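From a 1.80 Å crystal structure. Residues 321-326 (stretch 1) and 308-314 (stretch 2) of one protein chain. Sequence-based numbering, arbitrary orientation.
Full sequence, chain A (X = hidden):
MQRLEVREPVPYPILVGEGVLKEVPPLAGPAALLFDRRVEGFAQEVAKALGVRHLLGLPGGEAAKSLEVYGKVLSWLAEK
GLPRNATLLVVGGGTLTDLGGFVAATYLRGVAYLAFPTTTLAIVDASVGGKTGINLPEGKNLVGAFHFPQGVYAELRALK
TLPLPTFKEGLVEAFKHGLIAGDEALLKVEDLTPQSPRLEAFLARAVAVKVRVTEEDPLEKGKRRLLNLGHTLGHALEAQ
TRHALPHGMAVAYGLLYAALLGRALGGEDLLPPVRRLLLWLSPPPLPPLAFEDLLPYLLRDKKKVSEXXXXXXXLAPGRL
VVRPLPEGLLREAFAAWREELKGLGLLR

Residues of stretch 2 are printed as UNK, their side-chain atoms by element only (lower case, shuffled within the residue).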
ATOM      1  N   VAL A 321     -19.513 -25.489   7.175  1.00 37.85           N
ATOM      2  CA  VAL A 321     -18.232 -26.025   7.602  1.00 39.33           C
ATOM      3  C   VAL A 321     -17.202 -25.849   6.495  1.00 39.86           C
ATOM      4  O   VAL A 321     -17.546 -25.775   5.315  1.00 39.39           O
ATOM      5  CB  VAL A 321     -18.337 -27.528   7.950  1.00 38.92           C
ATOM      6  CG1 VAL A 321     -19.287 -27.722   9.117  1.00 38.73           C
ATOM      7  CG2 VAL A 321     -18.814 -28.315   6.734  1.00 39.77           C
ATOM      8  N   VAL A 322     -15.938 -25.761   6.889  1.00 40.50           N
ATOM      9  CA  VAL A 322     -14.842 -25.615   5.943  1.00 42.53           C
ATOM     10  C   VAL A 322     -13.956 -26.831   6.165  1.00 42.89           C
ATOM     11  O   VAL A 322     -13.484 -27.068   7.278  1.00 43.39           O
ATOM     12  CB  VAL A 322     -14.039 -24.326   6.211  1.00 42.27           C
ATOM     13  CG1 VAL A 322     -12.895 -24.204   5.210  1.00 43.05           C
ATOM     14  CG2 VAL A 322     -14.959 -23.122   6.119  1.00 42.99           C
ATOM     15  N   ARG A 323     -13.740 -27.609   5.110  1.00 43.46           N
ATOM     16  CA  ARG A 323     -12.938 -28.822   5.225  1.00 44.09           C
ATOM     17  C   ARG A 323     -12.624 -29.432   3.864  1.00 43.68           C
ATOM     18  O   ARG A 323     -13.209 -29.049   2.851  1.00 41.24           O
ATOM     19  CB  ARG A 323     -13.704 -29.857   6.051  1.00 45.69           C
ATOM     20  CG  ARG A 323     -15.150 -30.023   5.590  1.00 47.82           C
ATOM     21  CD  ARG A 323     -15.755 -31.355   6.005  1.00 49.18           C
ATOM     22  NE  ARG A 323     -15.154 -32.474   5.282  1.00 50.10           N
ATOM     23  CZ  ARG A 323     -15.627 -33.718   5.296  1.00 50.54           C
ATOM     24  NH1 ARG A 323     -16.714 -34.012   5.998  1.00 50.14           N
ATOM     25  NH2 ARG A 323     -15.016 -34.669   4.603  1.00 50.37           N
ATOM     26  N   PRO A 324     -11.677 -30.386   3.829  1.00 43.62           N
ATOM     27  CA  PRO A 324     -11.288 -31.064   2.589  1.00 43.40           C
ATOM     28  C   PRO A 324     -12.293 -32.185   2.333  1.00 43.83           C
ATOM     29  O   PRO A 324     -12.960 -32.648   3.260  1.00 43.15           O
ATOM     30  CB  PRO A 324      -9.897 -31.597   2.914  1.00 44.86           C
ATOM     31  CG  PRO A 324     -10.026 -31.949   4.367  1.00 45.30           C
ATOM     32  CD  PRO A 324     -10.755 -30.738   4.926  1.00 44.57           C
ATOM     33  N   LEU A 325     -12.402 -32.629   1.086  1.00 43.35           N
ATOM     34  CA  LEU A 325     -13.349 -33.686   0.761  1.00 44.36           C
ATOM     35  C   LEU A 325     -12.728 -34.776  -0.104  1.00 44.67           C
ATOM     36  O   LEU A 325     -11.859 -34.505  -0.931  1.00 44.46           O
ATOM     37  CB  LEU A 325     -14.560 -33.087   0.035  1.00 45.15           C
ATOM     38  CG  LEU A 325     -15.367 -32.034   0.805  1.00 45.25           C
ATOM     39  CD1 LEU A 325     -16.313 -31.313  -0.142  1.00 44.92           C
ATOM     40  CD2 LEU A 325     -16.133 -32.701   1.936  1.00 44.46           C
ATOM     41  N   PRO A 326     -13.161 -36.033   0.089  1.00 45.20           N
ATOM     42  CA  PRO A 326     -12.614 -37.131  -0.714  1.00 44.77           C
ATOM     43  C   PRO A 326     -12.912 -36.835  -2.183  1.00 45.04           C
ATOM     44  O   PRO A 326     -14.029 -36.435  -2.519  1.00 45.16           O
ATOM     45  CB  PRO A 326     -13.387 -38.348  -0.209  1.00 45.55           C
ATOM     46  CG  PRO A 326     -13.697 -37.992   1.214  1.00 45.27           C
ATOM     47  CD  PRO A 326     -14.108 -36.541   1.098  1.00 45.48           C
ATOM     48  N   UNK A 308      -5.436 -30.802   0.429  1.00 62.60           N
ATOM     49  CA  UNK A 308      -4.855 -29.466   0.369  1.00 62.92           C
ATOM     50  C   UNK A 308      -5.931 -28.379   0.300  1.00 62.72           C
ATOM     51  O   UNK A 308      -5.875 -27.361   0.974  1.00 63.01           O
ATOM     52  o   UNK A 308      -3.599 -28.027  -1.106  1.00 64.14           O
ATOM     53  c   UNK A 308      -3.960 -29.389  -0.870  1.00 63.45           C
ATOM     54  N   UNK A 309      -6.921 -28.604  -0.584  1.00 61.59           N
ATOM     55  CA  UNK A 309      -7.968 -27.603  -0.753  1.00 60.22           C
ATOM     56  C   UNK A 309      -9.077 -27.752   0.290  1.00 58.43           C
ATOM     57  O   UNK A 309      -9.431 -28.843   0.719  1.00 58.12           O
ATOM     58  c   UNK A 309      -9.173 -29.324  -4.057  1.00 61.95           C
ATOM     59  c   UNK A 309      -8.766 -29.191  -2.588  1.00 61.47           C
ATOM     60  c   UNK A 309      -9.865 -29.883  -1.776  1.00 61.62           C
ATOM     61  c   UNK A 309      -8.554 -27.736  -2.162  1.00 61.20           C
ATOM     62  N   UNK A 310      -9.595 -26.593   0.733  1.00 55.92           N
ATOM     63  CA  UNK A 310     -10.723 -26.613   1.658  1.00 54.17           C
ATOM     64  C   UNK A 310     -11.970 -26.006   1.012  1.00 51.12           C
ATOM     65  O   UNK A 310     -11.923 -24.976   0.353  1.00 50.93           O
ATOM     66  c   UNK A 310      -7.917 -27.880   4.610  1.00 58.39           C
ATOM     67  n   UNK A 310      -8.723 -27.675   5.655  1.00 59.19           N
ATOM     68  c   UNK A 310      -9.764 -26.926   5.207  1.00 58.32           C
ATOM     69  c   UNK A 310      -9.541 -26.686   3.846  1.00 57.94           C
ATOM     70  n   UNK A 310      -8.384 -27.297   3.488  1.00 58.16           N
ATOM     71  c   UNK A 310     -10.341 -25.817   2.909  1.00 55.65           C
ATOM     72  N   UNK A 311     -13.129 -26.632   1.183  1.00 47.15           N
ATOM     73  CA  UNK A 311     -14.367 -26.127   0.604  1.00 42.27           C
ATOM     74  C   UNK A 311     -15.315 -25.624   1.680  1.00 39.71           C
ATOM     75  O   UNK A 311     -15.364 -26.177   2.779  1.00 39.06           O
ATOM     76  c   UNK A 311     -14.227 -27.862  -5.426  1.00 39.10           C
ATOM     77  c   UNK A 311     -13.522 -28.579  -3.282  1.00 39.97           C
ATOM     78  c   UNK A 311     -15.278 -26.915  -3.444  1.00 39.61           C
ATOM     79  c   UNK A 311     -14.448 -27.719  -2.650  1.00 40.11           C
ATOM     80  c   UNK A 311     -13.402 -28.659  -4.672  1.00 39.50           C
ATOM     81  c   UNK A 311     -15.159 -26.994  -4.826  1.00 38.74           C
ATOM     82  n   UNK A 311     -12.841 -29.244  -2.295  1.00 40.22           N
ATOM     83  c   UNK A 311     -14.298 -27.898  -1.239  1.00 40.78           C
ATOM     84  c   UNK A 311     -15.093 -27.229  -0.170  1.00 42.11           C
ATOM     85  c   UNK A 311     -13.311 -28.828  -1.072  1.00 40.08           C
ATOM     86  N   UNK A 312     -16.068 -24.575   1.363  1.00 36.10           N
ATOM     87  CA  UNK A 312     -17.054 -24.049   2.297  1.00 34.11           C
ATOM     88  C   UNK A 312     -18.323 -24.827   1.965  1.00 32.57           C
ATOM     89  O   UNK A 312     -18.899 -24.664   0.885  1.00 28.88           O
ATOM     90  c   UNK A 312     -16.039 -21.745   2.318  1.00 35.46           C
ATOM     91  c   UNK A 312     -18.401 -22.070   3.042  1.00 33.70           C
ATOM     92  c   UNK A 312     -17.318 -22.539   2.088  1.00 34.24           C
ATOM     93  N   UNK A 313     -18.739 -25.688   2.887  1.00 30.42           N
ATOM     94  CA  UNK A 313     -19.922 -26.519   2.690  1.00 30.64           C
ATOM     95  C   UNK A 313     -21.088 -26.067   3.559  1.00 30.89           C
ATOM     96  O   UNK A 313     -20.973 -26.013   4.781  1.00 30.89           O
ATOM     97  c   UNK A 313     -18.438 -28.499   2.215  1.00 31.84           C
ATOM     98  c   UNK A 313     -20.848 -28.866   2.767  1.00 31.11           C
ATOM     99  c   UNK A 313     -19.620 -28.004   3.031  1.00 31.94           C
ATOM    100  N   UNK A 314     -22.226 -25.729   2.933  1.00 30.24           N
ATOM    101  CA  UNK A 314     -23.405 -25.288   3.682  1.00 31.13           C
ATOM    102  C   UNK A 314     -24.260 -26.497   4.068  1.00 31.16           C
ATOM    103  O   UNK A 314     -24.875 -27.126   3.210  1.00 29.44           O
ATOM    104  c   UNK A 314     -24.110 -24.380   2.686  1.00 30.78           C
ATOM    105  c   UNK A 314     -22.421 -25.529   1.483  1.00 31.99           C
ATOM    106  c   UNK A 314     -23.883 -25.109   1.393  1.00 29.96           C
TER

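Position 308 carries one carbon and then one oxygen, the shortest of hydroxyl side chains. Its CA-to-CB bond points away from stretch 1, and the side chain stays clear of it. One carbon with a terminal oxygen is Ser308, a residue that lies before the pairing begins.

At position 309 there are four carbons, forked at the second. The CA-to-CB bond runs sideways, although the end of the side chain comes nearer. Four carbons forked beyond CB make Leu309. Its main chain matters more here: the carbonyl O of Leu309 receives a CA-H...O contact from CA of Pro324 at 3.4 Å, but has no hydrogen-bond partner in the model.

Position 310 has one carbon leading to a five-membered ring of three carbons and two nitrogens. CD of Pro324 sits over one face of the ring at 310, and CG1 of Val322 lies at its edge. The ring is an imidazole, so the residue is His310. CD of Pro324 is 4.0 Å from the centroid of the His310 ring and 19° off its normal, a CH-pi contact, and CG1 of Val322 is 3.8 Å from CB of His310.

Position 311 bears one carbon, then fused five- and six-membered rings holding eight carbons and one nitrogen. The rings touch CD1 of Leu325, and O of Arg323 lies near their edge. Only an indole fits, and the residue is Trp311. It occupies the same sheet face as Arg323, its bridge partner, and its indole packs against Leu325, whose CD1 lies 4.0 Å from CD1 of Trp311. The backbone closes a two-way pair, N of Trp311 to O of Arg323 at 2.9 Å and nearly straight, and N of Arg323 to O of Trp311 at 3.2 Å.

At position 312 one carbon carries two more, and the fork meets CG2 of Val322. Branching at CB with carbon alone gives Val312. It pairs with Val322 at a non-hydrogen-bonded site, where the CA atoms of Val312 and Val322 come within 4.5 Å and CG2 of Val322 meets CG2 of Val312 at 4.2 Å.

Position 313 repeats that three-carbon fork, now on the face shared with Val321, touching CG2 of Val321 and CD1 of Leu325; it is Val313. CG2 of Val321 packs 3.8 Å from CB of Val313, while CD1 of Leu325 reaches CG2 of Val313 at 4.2 Å. The second two-way pair forms here: N of Val313 to O of Val321 at 2.7 Å, and N of Val321 to O of Val313 at 2.9 Å.

Position 314 has three carbons closing a ring onto the backbone nitrogen, which defines Pro314. Its CA-to-CB bond points away, its ring makes no contact with stretch 1, and its nitrogen has no hydrogen to donate.

The contact is antiparallel pairing with side chains layered on both faces. Four backbone bonds set the register, and the intervening valine pair brings CA of Val322 to 3.3 Å from O of Trp311, a CA-H...O contact. The rule is alternation: the hydrogen-bonded pairs put their side chains on one face, the Val322 and Val312 pair on the other, so backbone holds register while side chains fill each face. Beyond the strand, Pro324 covers the imidazole, and Leu325 bridges Trp311 and Val313. Arg323 turns its guanidinium to O of Pro324 within its own stretch, through NE of Arg323 at 3.0 Å and NH2 at 3.2 Å.

Stretch 2 308-314: SLHWVVP
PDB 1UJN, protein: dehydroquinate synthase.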